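Long-range contact in putative NADH-depentdent flavin oxidoreductase (Cupriavidus metallidurans, PDB 5OCS), which probably reduces activated alkenes as an FMN-dependent Old Yellow Enzyme that takes its electrons from a nicotinamide cofactor: residues L148-M153 and R196-G201. Sequence-based numbering, arbitrary orientation.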
loop_
_atom_site.group_PDB
_atom_site.type_symbol
_atom_site.label_atom_id
_atom_site.label_comp_id
_atom_site.label_asym_id
_atom_site.label_seq_id
_atom_site.Cartn_x
_atom_site.Cartn_y
_atom_site.Cartn_z
ATOM N N LEU D 148 0.235 -41.272 3.424
ATOM C CA LEU D 148 -0.705 -41.257 2.323
ATOM C C LEU D 148 -0.780 -42.621 1.610
ATOM O O LEU D 148 0.242 -43.257 1.374
ATOM C CB LEU D 148 -0.318 -40.201 1.313
ATOM C CG LEU D 148 -0.642 -38.778 1.763
ATOM C CD1 LEU D 148 0.302 -37.770 1.127
ATOM C CD2 LEU D 148 -2.094 -38.480 1.448
ATOM N N ASP D 149 -1.990 -43.004 1.222
ATOM C CA ASP D 149 -2.189 -44.161 0.327
ATOM C C ASP D 149 -2.471 -43.709 -1.112
ATOM O O ASP D 149 -2.444 -42.490 -1.433
ATOM C CB ASP D 149 -3.267 -45.084 0.892
ATOM C CG ASP D 149 -4.623 -44.423 1.039
ATOM O OD1 ASP D 149 -4.904 -43.351 0.451
ATOM O OD2 ASP D 149 -5.447 -45.008 1.736
ATOM N N LYS D 150 -2.678 -44.678 -1.990
ATOM C CA LYS D 150 -2.942 -44.405 -3.388
ATOM C C LYS D 150 -4.106 -43.429 -3.541
ATOM O O LYS D 150 -3.991 -42.453 -4.281
ATOM C CB LYS D 150 -3.178 -45.722 -4.200
ATOM C CG LYS D 150 -1.972 -46.199 -5.018
ATOM C CD LYS D 150 -0.866 -46.902 -4.214
ATOM C CE LYS D 150 0.459 -47.078 -5.008
ATOM N NZ LYS D 150 1.720 -46.807 -4.218
ATOM N N ALA D 151 -5.187 -43.643 -2.807
ATOM C CA ALA D 151 -6.343 -42.714 -2.902
ATOM C C ALA D 151 -5.976 -41.299 -2.429
ATOM O O ALA D 151 -6.394 -40.303 -3.022
ATOM C CB ALA D 151 -7.485 -43.233 -2.089
ATOM N N GLY D 152 -5.207 -41.217 -1.348
ATOM C CA GLY D 152 -4.821 -39.905 -0.782
ATOM C C GLY D 152 -3.939 -39.131 -1.716
ATOM O O GLY D 152 -4.076 -37.910 -1.823
ATOM N N MET D 153 -3.034 -39.822 -2.393
ATOM C CA MET D 153 -2.163 -39.199 -3.364
ATOM C C MET D 153 -2.946 -38.733 -4.593
ATOM O O MET D 153 -2.636 -37.688 -5.141
ATOM C CB MET D 153 -1.002 -40.112 -3.746
ATOM C CG MET D 153 -0.046 -40.224 -2.578
ATOM S SD MET D 153 1.293 -41.384 -2.782
ATOM C CE MET D 153 2.288 -40.728 -4.050
ATOM N N ARG D 196 8.958 -44.157 2.788
ATOM C CA ARG D 196 8.128 -45.059 2.036
ATOM C C ARG D 196 8.985 -46.155 1.404
ATOM O O ARG D 196 10.136 -45.926 1.064
ATOM C CB ARG D 196 7.384 -44.314 0.932
ATOM C CG ARG D 196 6.412 -43.251 1.414
ATOM C CD ARG D 196 5.742 -42.598 0.210
ATOM N NE ARG D 196 4.718 -43.479 -0.361
ATOM C CZ ARG D 196 3.476 -43.614 0.085
ATOM N NH1 ARG D 196 3.022 -42.927 1.122
ATOM N NH2 ARG D 196 2.658 -44.447 -0.533
ATOM N N THR D 197 8.403 -47.333 1.248
ATOM C CA THR D 197 9.079 -48.435 0.599
ATOM C C THR D 197 8.494 -48.813 -0.753
ATOM O O THR D 197 8.980 -49.771 -1.362
ATOM C CB THR D 197 9.076 -49.680 1.519
ATOM O OG1 THR D 197 7.736 -49.970 1.951
ATOM C CG2 THR D 197 9.999 -49.435 2.739
ATOM N N ASP D 198 7.479 -48.078 -1.225
ATOM C CA ASP D 198 6.899 -48.310 -2.542
ATOM C C ASP D 198 7.655 -47.455 -3.557
ATOM O O ASP D 198 8.732 -46.951 -3.217
ATOM C CB ASP D 198 5.381 -48.073 -2.500
ATOM C CG ASP D 198 5.003 -46.598 -2.253
ATOM O OD1 ASP D 198 5.895 -45.730 -2.048
ATOM O OD2 ASP D 198 3.795 -46.336 -2.193
ATOM N N GLU D 199 7.087 -47.247 -4.762
ATOM C CA GLU D 199 7.758 -46.545 -5.864
ATOM C C GLU D 199 7.924 -45.030 -5.614
ATOM O O GLU D 199 8.473 -44.322 -6.456
ATOM C CB GLU D 199 7.038 -46.808 -7.225
ATOM C CG GLU D 199 5.608 -46.291 -7.438
ATOM C CD GLU D 199 4.484 -47.140 -6.826
ATOM O OE1 GLU D 199 4.739 -47.975 -5.904
ATOM O OE2 GLU D 199 3.307 -46.973 -7.253
ATOM N N TYR D 200 7.415 -44.561 -4.470
ATOM C CA TYR D 200 7.480 -43.142 -4.085
ATOM C C TYR D 200 8.494 -42.822 -2.995
ATOM O O TYR D 200 8.621 -41.664 -2.646
ATOM C CB TYR D 200 6.097 -42.629 -3.702
ATOM C CG TYR D 200 5.182 -42.567 -4.888
ATOM C CD1 TYR D 200 5.319 -41.559 -5.849
ATOM C CD2 TYR D 200 4.202 -43.536 -5.083
ATOM C CE1 TYR D 200 4.489 -41.546 -6.984
ATOM C CE2 TYR D 200 3.359 -43.509 -6.176
ATOM C CZ TYR D 200 3.517 -42.522 -7.129
ATOM O OH TYR D 200 2.662 -42.520 -8.222
ATOM N N GLY D 201 9.216 -43.818 -2.477
ATOM C CA GLY D 201 10.337 -43.565 -1.551
ATOM C C GLY D 201 11.567 -44.364 -1.898
ATOM O O GLY D 201 11.533 -45.220 -2.803
#
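A salt-bridge network of Lys150, Arg196, Asp198 and Glu199, backed by a Met-aromatic contact, ties the N-terminal end of helix 150-169 to the loop between helices 184-189 and 204-221, at the periphery of the TIM barrel and away from the FMN-binding residues. Arginine suits its place because its flat guanidinium serves several acceptors at once. Arg196 NH1 gives Leu148 O a 2.8 Å bond in the carbonyl plane, on a lone pair, and also bonds Pro133 O; Arg196 NH2 adds a weak bond to Leu148 O. Asp198 is gripped side-on: Arg196 NE meets OD1 at 3.0 Å, and Arg196 NH2 meets OD2 at 2.8 Å, both on the syn side but somewhat out of the carboxylate plane. The same OD1 closes an Asx turn by accepting Tyr200 N from the opposite face; together with the arginine bonds, this holds the carboxylate's rotation. Lys150, long enough to span the gap, reaches Asp198 tip to tip, its NZ 2.9 Å from OD2, while Glu199 OE2 makes a weaker bridge to that ammonium group at 3.4 Å. Met153 SD sits over the rim of one guanidinium face, 4.0 Å from Arg196 NH2. The Met153 chain then bends at chi3 (67°) to set CE 3.4 Å from the Tyr200 ring centroid, a CH-pi contact almost on the ring normal; SD is farther off and oblique. Phe188 and Phe210 pack against this flexible thioether, and the Tyr200 hydroxyl bonds Glu213. Asp149 caps the helix through OD1, which accepts Gly152 N. Lys150 NZ and Arg196 NH2 stand 4.5 Å apart, and the repulsion between these like charges is probably offset by Asp198 OD2, which meets both; the shared carboxylate thus couples lysine and arginine to the type I beta turn from Asp198 to Gly201.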